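Local atomic coordinates of 6-phosphogluconolactonase (Shewanella baltica, PDB entry 3NWP), a protein that probably catalyses the hydrolysis of 6-phosphogluconolactone to 6-phosphogluconate in the oxidative branch of the pentose phosphate pathway. Residues A[28-33]-A[60-65]; A[36-41]-A[65-70]; A[187-192]-A[225-230]. All blocks are in the same frame, centred on the assembly; numbering follows the deposited sequence.

Interaction 1: A[28-33]-A[60-65]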
# COMPACT_ATOMS: atom_id res chain seq x y z
N GLN A 28 -6.85 1.57 -14.67
CA GLN A 28 -7.40 2.53 -13.72
C GLN A 28 -6.59 3.81 -13.62
O GLN A 28 -7.15 4.89 -13.53
CB GLN A 28 -7.65 1.93 -12.33
CG GLN A 28 -8.83 1.02 -12.34
CD GLN A 28 -9.01 0.28 -11.08
OE1 GLN A 28 -8.02 -0.10 -10.42
NE2 GLN A 28 -10.27 0.03 -10.70
N LEU A 29 -5.27 3.73 -13.68
CA LEU A 29 -4.44 4.94 -13.64
C LEU A 29 -4.64 5.78 -14.91
O LEU A 29 -4.80 7.00 -14.81
CB LEU A 29 -2.97 4.56 -13.45
CG LEU A 29 -2.63 3.99 -12.06
CD1 LEU A 29 -1.14 3.48 -12.06
CD2 LEU A 29 -2.92 4.99 -10.89
N GLN A 30 -4.67 5.12 -16.07
CA GLN A 30 -4.92 5.86 -17.30
C GLN A 30 -6.31 6.49 -17.32
O GLN A 30 -6.48 7.63 -17.77
CB GLN A 30 -4.66 5.02 -18.53
CG GLN A 30 -4.77 5.83 -19.84
CD GLN A 30 -3.70 6.88 -19.93
OE1 GLN A 30 -2.52 6.55 -19.78
NE2 GLN A 30 -4.11 8.15 -20.13
N GLU A 31 -7.33 5.79 -16.83
CA GLU A 31 -8.66 6.39 -16.79
C GLU A 31 -8.70 7.61 -15.83
O GLU A 31 -9.46 8.59 -16.05
CB GLU A 31 -9.69 5.32 -16.39
CG GLU A 31 -9.86 4.24 -17.42
CD GLU A 31 -10.54 2.96 -16.93
OE1 GLU A 31 -10.79 2.78 -15.72
OE2 GLU A 31 -10.79 2.09 -17.80
N ALA A 32 -7.91 7.58 -14.76
CA ALA A 32 -7.78 8.71 -13.89
C ALA A 32 -7.06 9.88 -14.54
O ALA A 32 -7.52 11.00 -14.40
CB ALA A 32 -7.12 8.32 -12.56
N VAL A 33 -5.97 9.63 -15.25
CA VAL A 33 -5.29 10.67 -16.04
C VAL A 33 -6.28 11.25 -17.05
O VAL A 33 -6.39 12.50 -17.18
CB VAL A 33 -4.05 10.18 -16.73
CG1 VAL A 33 -3.47 11.28 -17.70
CG2 VAL A 33 -2.99 9.74 -15.72
N SER A 60 2.22 0.88 -21.18
CA SER A 60 2.20 2.12 -21.93
C SER A 60 0.99 2.98 -21.55
O SER A 60 -0.10 2.86 -22.10
CB SER A 60 2.15 1.83 -23.45
OG SER A 60 2.20 3.05 -24.20
N ILE A 61 1.16 3.70 -20.44
CA ILE A 61 0.19 4.71 -19.99
C ILE A 61 0.98 6.00 -19.77
O ILE A 61 2.24 6.02 -19.84
CB ILE A 61 -0.55 4.25 -18.68
CG1 ILE A 61 0.41 4.06 -17.52
CG2 ILE A 61 -1.38 2.96 -18.96
CD1 ILE A 61 -0.30 4.03 -16.07
N ASP A 62 0.21 7.06 -19.47
CA ASP A 62 0.76 8.40 -19.24
C ASP A 62 1.42 8.48 -17.85
O ASP A 62 1.00 9.26 -16.98
CB ASP A 62 -0.34 9.45 -19.41
CG ASP A 62 -0.85 9.60 -20.80
OD1 ASP A 62 -0.10 9.40 -21.79
OD2 ASP A 62 -2.04 10.00 -21.00
N TRP A 63 2.51 7.72 -17.62
CA TRP A 63 3.21 7.66 -16.35
C TRP A 63 3.67 9.00 -15.77
O TRP A 63 3.76 9.16 -14.56
CB TRP A 63 4.39 6.69 -16.37
CG TRP A 63 4.02 5.21 -16.30
CD1 TRP A 63 4.14 4.30 -17.31
CD2 TRP A 63 3.46 4.51 -15.18
NE1 TRP A 63 3.72 3.07 -16.87
CE2 TRP A 63 3.29 3.17 -15.57
CE3 TRP A 63 3.11 4.88 -13.89
CZ2 TRP A 63 2.78 2.22 -14.71
CZ3 TRP A 63 2.59 3.93 -13.02
CH2 TRP A 63 2.41 2.61 -13.44
N SER A 64 4.00 9.93 -16.69
CA SER A 64 4.47 11.24 -16.25
C SER A 64 3.38 12.08 -15.58
O SER A 64 3.67 13.07 -14.92
CB SER A 64 5.16 12.01 -17.42
OG SER A 64 4.25 12.32 -18.47
N ASP A 65 2.14 11.66 -15.73
CA ASP A 65 0.99 12.30 -15.12
C ASP A 65 0.52 11.44 -13.92
O ASP A 65 -0.58 11.70 -13.41
CB ASP A 65 -0.12 12.46 -16.11
CG ASP A 65 0.27 13.40 -17.26
OD1 ASP A 65 0.74 14.50 -16.93
OD2 ASP A 65 0.06 13.03 -18.43

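Interaction 2: A[36-41]-A[65-70]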
# COMPACT_ATOMS: atom_id res chain seq x y z
N ARG A 36 -9.01 13.39 -14.95
CA ARG A 36 -8.55 14.47 -14.06
C ARG A 36 -7.24 15.13 -14.40
O ARG A 36 -6.86 16.12 -13.76
CB ARG A 36 -8.53 13.95 -12.61
CG ARG A 36 -9.92 13.75 -12.04
CD ARG A 36 -9.93 13.08 -10.63
NE ARG A 36 -9.57 11.66 -10.73
CZ ARG A 36 -10.38 10.69 -11.09
NH1 ARG A 36 -11.66 10.95 -11.45
NH2 ARG A 36 -9.93 9.44 -11.17
N GLY A 37 -6.54 14.58 -15.38
CA GLY A 37 -5.25 15.08 -15.77
C GLY A 37 -4.04 14.54 -15.07
O GLY A 37 -2.96 14.59 -15.61
N LYS A 38 -4.20 14.10 -13.81
CA LYS A 38 -3.12 13.50 -13.05
C LYS A 38 -3.78 12.40 -12.21
O LYS A 38 -4.96 12.52 -11.84
CB LYS A 38 -2.47 14.49 -12.09
CG LYS A 38 -1.68 15.67 -12.76
CD LYS A 38 -0.38 15.14 -13.45
CE LYS A 38 0.49 16.19 -14.13
NZ LYS A 38 -0.10 16.53 -15.38
N ALA A 39 -3.02 11.35 -11.94
CA ALA A 39 -3.51 10.23 -11.17
C ALA A 39 -2.55 10.00 -10.02
O ALA A 39 -1.47 10.55 -9.99
CB ALA A 39 -3.61 8.99 -12.03
N SER A 40 -3.00 9.23 -9.02
CA SER A 40 -2.15 8.87 -7.89
C SER A 40 -2.26 7.39 -7.57
O SER A 40 -3.33 6.77 -7.64
CB SER A 40 -2.45 9.71 -6.65
OG SER A 40 -3.79 9.59 -6.27
N LEU A 41 -1.09 6.82 -7.29
CA LEU A 41 -0.88 5.41 -6.96
C LEU A 41 -0.10 5.29 -5.64
O LEU A 41 0.93 5.95 -5.45
CB LEU A 41 -0.06 4.79 -8.04
CG LEU A 41 0.42 3.37 -7.85
CD1 LEU A 41 -0.74 2.36 -7.79
CD2 LEU A 41 1.49 2.93 -8.97
N ASP A 65 2.14 11.66 -15.73
CA ASP A 65 0.99 12.30 -15.12
C ASP A 65 0.52 11.44 -13.92
O ASP A 65 -0.58 11.70 -13.41
CB ASP A 65 -0.12 12.46 -16.11
CG ASP A 65 0.27 13.40 -17.26
OD1 ASP A 65 0.74 14.50 -16.93
OD2 ASP A 65 0.06 13.03 -18.43
N VAL A 66 1.35 10.50 -13.46
CA VAL A 66 0.99 9.63 -12.29
C VAL A 66 1.92 9.98 -11.16
O VAL A 66 3.17 9.93 -11.31
CB VAL A 66 1.07 8.13 -12.62
CG1 VAL A 66 0.72 7.28 -11.33
CG2 VAL A 66 0.20 7.77 -13.82
N TYR A 67 1.34 10.32 -10.00
CA TYR A 67 2.07 10.55 -8.77
C TYR A 67 2.08 9.27 -7.97
O TYR A 67 1.03 8.62 -7.84
CB TYR A 67 1.39 11.64 -7.95
CG TYR A 67 1.51 13.02 -8.50
CD1 TYR A 67 0.71 13.44 -9.54
CD2 TYR A 67 2.33 13.95 -7.87
CE1 TYR A 67 0.80 14.75 -10.03
CE2 TYR A 67 2.42 15.26 -8.34
CZ TYR A 67 1.65 15.64 -9.43
OH TYR A 67 1.70 16.92 -9.93
N ILE A 68 3.25 8.85 -7.47
CA ILE A 68 3.37 7.60 -6.76
C ILE A 68 4.00 7.79 -5.40
O ILE A 68 4.91 8.58 -5.23
CB ILE A 68 4.25 6.61 -7.53
CG1 ILE A 68 3.76 6.43 -8.97
CG2 ILE A 68 4.28 5.27 -6.77
CD1 ILE A 68 4.63 5.47 -9.84
N THR A 69 3.42 7.16 -4.38
CA THR A 69 4.03 7.16 -3.06
C THR A 69 3.88 5.77 -2.41
O THR A 69 3.39 4.82 -3.03
CB THR A 69 3.52 8.31 -2.17
OG1 THR A 69 4.40 8.47 -1.03
CG2 THR A 69 2.07 8.13 -1.68
N LEU A 70 4.32 5.65 -1.17
CA LEU A 70 4.38 4.42 -0.41
C LEU A 70 3.29 4.36 0.65
O LEU A 70 2.93 5.38 1.27
CB LEU A 70 5.75 4.35 0.33
CG LEU A 70 6.99 4.48 -0.55
CD1 LEU A 70 8.27 4.57 0.30
CD2 LEU A 70 7.06 3.30 -1.52

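Interaction 3: A[187-192]-A[225-230]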
# COMPACT_ATOMS: atom_id res chain seq x y z
N ARG A 187 -10.17 5.41 -4.36
CA ARG A 187 -11.16 4.91 -5.30
C ARG A 187 -11.15 3.39 -5.43
O ARG A 187 -12.24 2.76 -5.60
CB ARG A 187 -10.94 5.57 -6.68
CG ARG A 187 -10.90 7.11 -6.65
CD ARG A 187 -10.88 7.72 -8.09
NE ARG A 187 -10.55 9.14 -8.02
CZ ARG A 187 -11.43 10.12 -7.83
NH1 ARG A 187 -12.72 9.87 -7.71
NH2 ARG A 187 -10.99 11.38 -7.72
N GLN A 188 -9.96 2.78 -5.31
CA GLN A 188 -9.81 1.34 -5.48
C GLN A 188 -8.62 0.88 -4.64
O GLN A 188 -7.55 1.50 -4.70
CB GLN A 188 -9.56 0.99 -6.91
CG GLN A 188 -9.19 -0.49 -7.15
CD GLN A 188 -10.40 -1.40 -7.14
OE1 GLN A 188 -11.34 -1.19 -7.96
NE2 GLN A 188 -10.47 -2.35 -6.20
N ILE A 189 -8.83 -0.18 -3.84
CA ILE A 189 -7.74 -0.84 -3.14
C ILE A 189 -7.61 -2.26 -3.66
O ILE A 189 -8.62 -2.96 -3.93
CB ILE A 189 -8.09 -0.88 -1.61
CG1 ILE A 189 -8.14 0.54 -1.06
CG2 ILE A 189 -7.09 -1.77 -0.88
CD1 ILE A 189 -8.69 0.64 0.37
N TYR A 190 -6.36 -2.71 -3.82
CA TYR A 190 -6.01 -4.10 -4.13
C TYR A 190 -5.25 -4.68 -2.98
O TYR A 190 -4.41 -3.97 -2.42
CB TYR A 190 -5.15 -4.17 -5.38
CG TYR A 190 -5.89 -3.77 -6.61
CD1 TYR A 190 -6.79 -4.63 -7.20
CD2 TYR A 190 -5.72 -2.53 -7.21
CE1 TYR A 190 -7.55 -4.23 -8.31
CE2 TYR A 190 -6.40 -2.15 -8.35
CZ TYR A 190 -7.32 -3.02 -8.91
OH TYR A 190 -8.06 -2.64 -10.02
N LEU A 191 -5.60 -5.88 -2.53
CA LEU A 191 -4.80 -6.59 -1.57
C LEU A 191 -4.14 -7.77 -2.27
O LEU A 191 -4.85 -8.67 -2.77
CB LEU A 191 -5.68 -7.11 -0.43
CG LEU A 191 -4.98 -7.88 0.66
CD1 LEU A 191 -3.85 -7.03 1.35
CD2 LEU A 191 -5.98 -8.38 1.70
N HIS A 192 -2.81 -7.80 -2.35
CA HIS A 192 -2.02 -8.73 -3.13
C HIS A 192 -1.44 -9.72 -2.15
O HIS A 192 -0.55 -9.37 -1.33
CB HIS A 192 -0.98 -7.96 -3.87
CG HIS A 192 -0.06 -8.78 -4.71
ND1 HIS A 192 0.99 -8.19 -5.41
CD2 HIS A 192 -0.07 -10.09 -5.05
CE1 HIS A 192 1.62 -9.15 -6.08
NE2 HIS A 192 1.00 -10.30 -5.89
N THR A 225 -15.13 1.91 0.01
CA THR A 225 -14.07 1.85 -0.97
C THR A 225 -13.89 0.41 -1.42
O THR A 225 -13.70 -0.48 -0.58
CB THR A 225 -12.72 2.30 -0.39
OG1 THR A 225 -12.91 3.62 0.19
CG2 THR A 225 -11.62 2.25 -1.50
N PRO A 226 -14.01 0.17 -2.71
CA PRO A 226 -13.83 -1.17 -3.24
C PRO A 226 -12.49 -1.75 -2.90
O PRO A 226 -11.46 -1.06 -3.05
CB PRO A 226 -13.92 -0.98 -4.75
CG PRO A 226 -14.74 0.29 -4.89
CD PRO A 226 -14.34 1.13 -3.77
N VAL A 227 -12.49 -3.02 -2.50
CA VAL A 227 -11.29 -3.77 -2.22
C VAL A 227 -11.36 -5.07 -2.99
O VAL A 227 -12.30 -5.88 -2.83
CB VAL A 227 -11.19 -4.11 -0.71
CG1 VAL A 227 -9.95 -4.98 -0.46
CG2 VAL A 227 -11.13 -2.88 0.11
N ASP A 228 -10.37 -5.32 -3.84
CA ASP A 228 -10.30 -6.56 -4.59
C ASP A 228 -9.07 -7.34 -4.06
O ASP A 228 -7.92 -6.82 -4.09
CB ASP A 228 -10.12 -6.35 -6.07
CG ASP A 228 -11.35 -5.76 -6.76
OD1 ASP A 228 -12.08 -4.93 -6.20
OD2 ASP A 228 -11.55 -6.13 -7.94
N VAL A 229 -9.27 -8.57 -3.60
CA VAL A 229 -8.17 -9.40 -3.11
C VAL A 229 -7.69 -10.33 -4.21
O VAL A 229 -8.49 -11.03 -4.85
CB VAL A 229 -8.64 -10.24 -1.91
CG1 VAL A 229 -7.50 -11.17 -1.40
CG2 VAL A 229 -9.21 -9.31 -0.79
N PHE A 230 -6.42 -10.23 -4.56
CA PHE A 230 -5.77 -11.05 -5.59
C PHE A 230 -4.87 -12.08 -4.93
O PHE A 230 -3.98 -11.69 -4.11
CB PHE A 230 -4.92 -10.19 -6.50
CG PHE A 230 -5.67 -9.50 -7.61
CD1 PHE A 230 -6.73 -8.60 -7.36
CD2 PHE A 230 -5.32 -9.71 -8.92
CE1 PHE A 230 -7.40 -8.02 -8.40
CE2 PHE A 230 -6.01 -9.12 -9.97
CZ PHE A 230 -7.03 -8.27 -9.74
O HOH W 1 -12.51 -3.36 -9.19

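Interaction 1: A[28-33]-A[60-65]
Gln-30 and Val-33, three residues apart on helix 14-36, face Ile-61 and Asp-65 of the loop leading into strand 66-74, with the CA of Gln-30 5.9 Å from the CA of Ile-61. The Gln-30 chain leaves with CG anti to the backbone N (chi1 -174°) and bends at chi2, which carries CD toward Asp-62. There OE1 accepts the backbone N-H of Asp-62 in the plane of the amide carbonyl (N to OE1 2.8 Å, 163° at the hydrogen). NE2 donates to Asp-62 OD2 at 2.9 Å, from above the carboxylate, whose plane stands 83° from that of the amide. Beside this pair the loop packs through carbon: Ile-61 CD1 lies 3.8 Å from Leu-29 CB and over the centre of one face of the Trp-63 indole, while Leu-29 CD1 meets Trp-63 CZ3 obliquely at 3.9 Å. Both methyls of Val-33 touch Asp-65 CB. An alanine in place of Gln-30 would probably leave the Asp-62 N-H and OD2 without these mates and the inverse gamma turn centred there less firmly held. NE2 also bonds Asp-34 OD1, so one neutral amide bridges two carboxylates and is likely to ease their repulsion.

Interaction 2: A[36-41]-A[65-70]
Lys-38 NZ meets Asp-65 OD1 at 2.7 Å in a salt bridge, approaching from above the carboxylate plane. The lysine chain bends at chi2 (-70°), which places CD, and again at chi4, which places NZ; its methylenes run over the backbone of Asp-65, with CD 3.4 Å from Asp-65 O. The same CD lies near the plane of the Tyr-67 ring, 3.6 Å from CE1 at its edge. Gly-37, just ahead, is where the chain leaves helix 14-36 at a positive phi of 88°; a CB there would jam against the preceding carbonyl O. Its own carbonyl O touches Asp-65 CB.

From Ala-39 onward the two segments form a parallel ladder, strand 39-43 beside strand 66-74, which helix 50-58 joins into a beta-alpha-beta unit of the Rossmann-like sheet. Ala-39 N bonds Asp-65 O, and Tyr-67 N returns to Ala-39 O at 2.8 Å, almost straight. Leu-41 continues the ladder, its N giving to Tyr-67 O at 2.8 Å and its O taking Thr-69 N at 3.0 Å. Ala-39 O also receives a CA-H contact from Val-66 and sits at the edge of the Tyr-67 ring. On one face, Leu-41 and Ile-68 lie side by side, CD2 4.1 Å from CD1, and Leu-41 CB leans on Val-66 CG1; helix 14-36 covers this face through Leu-29 and Val-33. On the other, Tyr-67 meets Phe-126 edge-to-face, and Ser-40 OG bonds Pro-127 O.

Interaction 3: A[187-192]-A[225-230]
Tyr-190 and Phe-230 make the close-packed part of this contact: their side chains point the same way, CD1 of Tyr-190 lies 3.6 Å from CE1 of Phe-230, and the ring planes stand at 82°. Helix 14-36 covers Tyr-190, and Gln-28 binds its OH. On the opposite face of the sheet Ile-189 CB meets Val-227 CG2 at 4.0 Å, and Leu-191 lies alongside Val-229. Nearer the start of the strands the contact opens to solvent at Pro-226 and Asp-228, beside the buried Gln-188. With CG anti to the backbone N (chi1 172°) and a bend at chi2, the Gln-188 chain turns back toward its own strand, where NE2 bonds Ile-189 O at 3.0 Å, from above the carbonyl plane, and gives a weak bond to Asp-228 OD1. Ile-189 O thus holds two donors, the other being Asp-228 N at 2.9 Å. A water donates to Gln-188 OE1 at 2.8 Å and, at 3.2 Å, to Asp-228 OD2, while Gln-28 NE2 also binds that OE1. The backbone ladder runs from Ile-189 N on Pro-226 O to Phe-230 N on Leu-191 O, with the strands 20° apart. Strand 189-194, paired with 132-135 and 227-232, is an inner parallel strand of the Rossmann-like central sheet.

Overall arrangement
Interactions 1 and 2 adjoin, their centres about 8 Å apart, and share Asp-65, the last residue of 60-65 and the first of 65-70. Helix 14-36 joins them as it packs on strand 39-43, with Ala-32 CB 3.6 Å from Ala-39 CB. Interaction 3 lies further along the same sheet, its centre about 17 Å from that of interaction 2, with strand 132-135 between. The helix spans that gap too: Gln-28 OE1 approaches Tyr-190 OH to 2.6 Å, a probable hydrogen bond linking interactions 1 and 3. A glycerol, probably from the crystallisation liquor, lies about 3 Å from the Val-227 side chain in interaction 3.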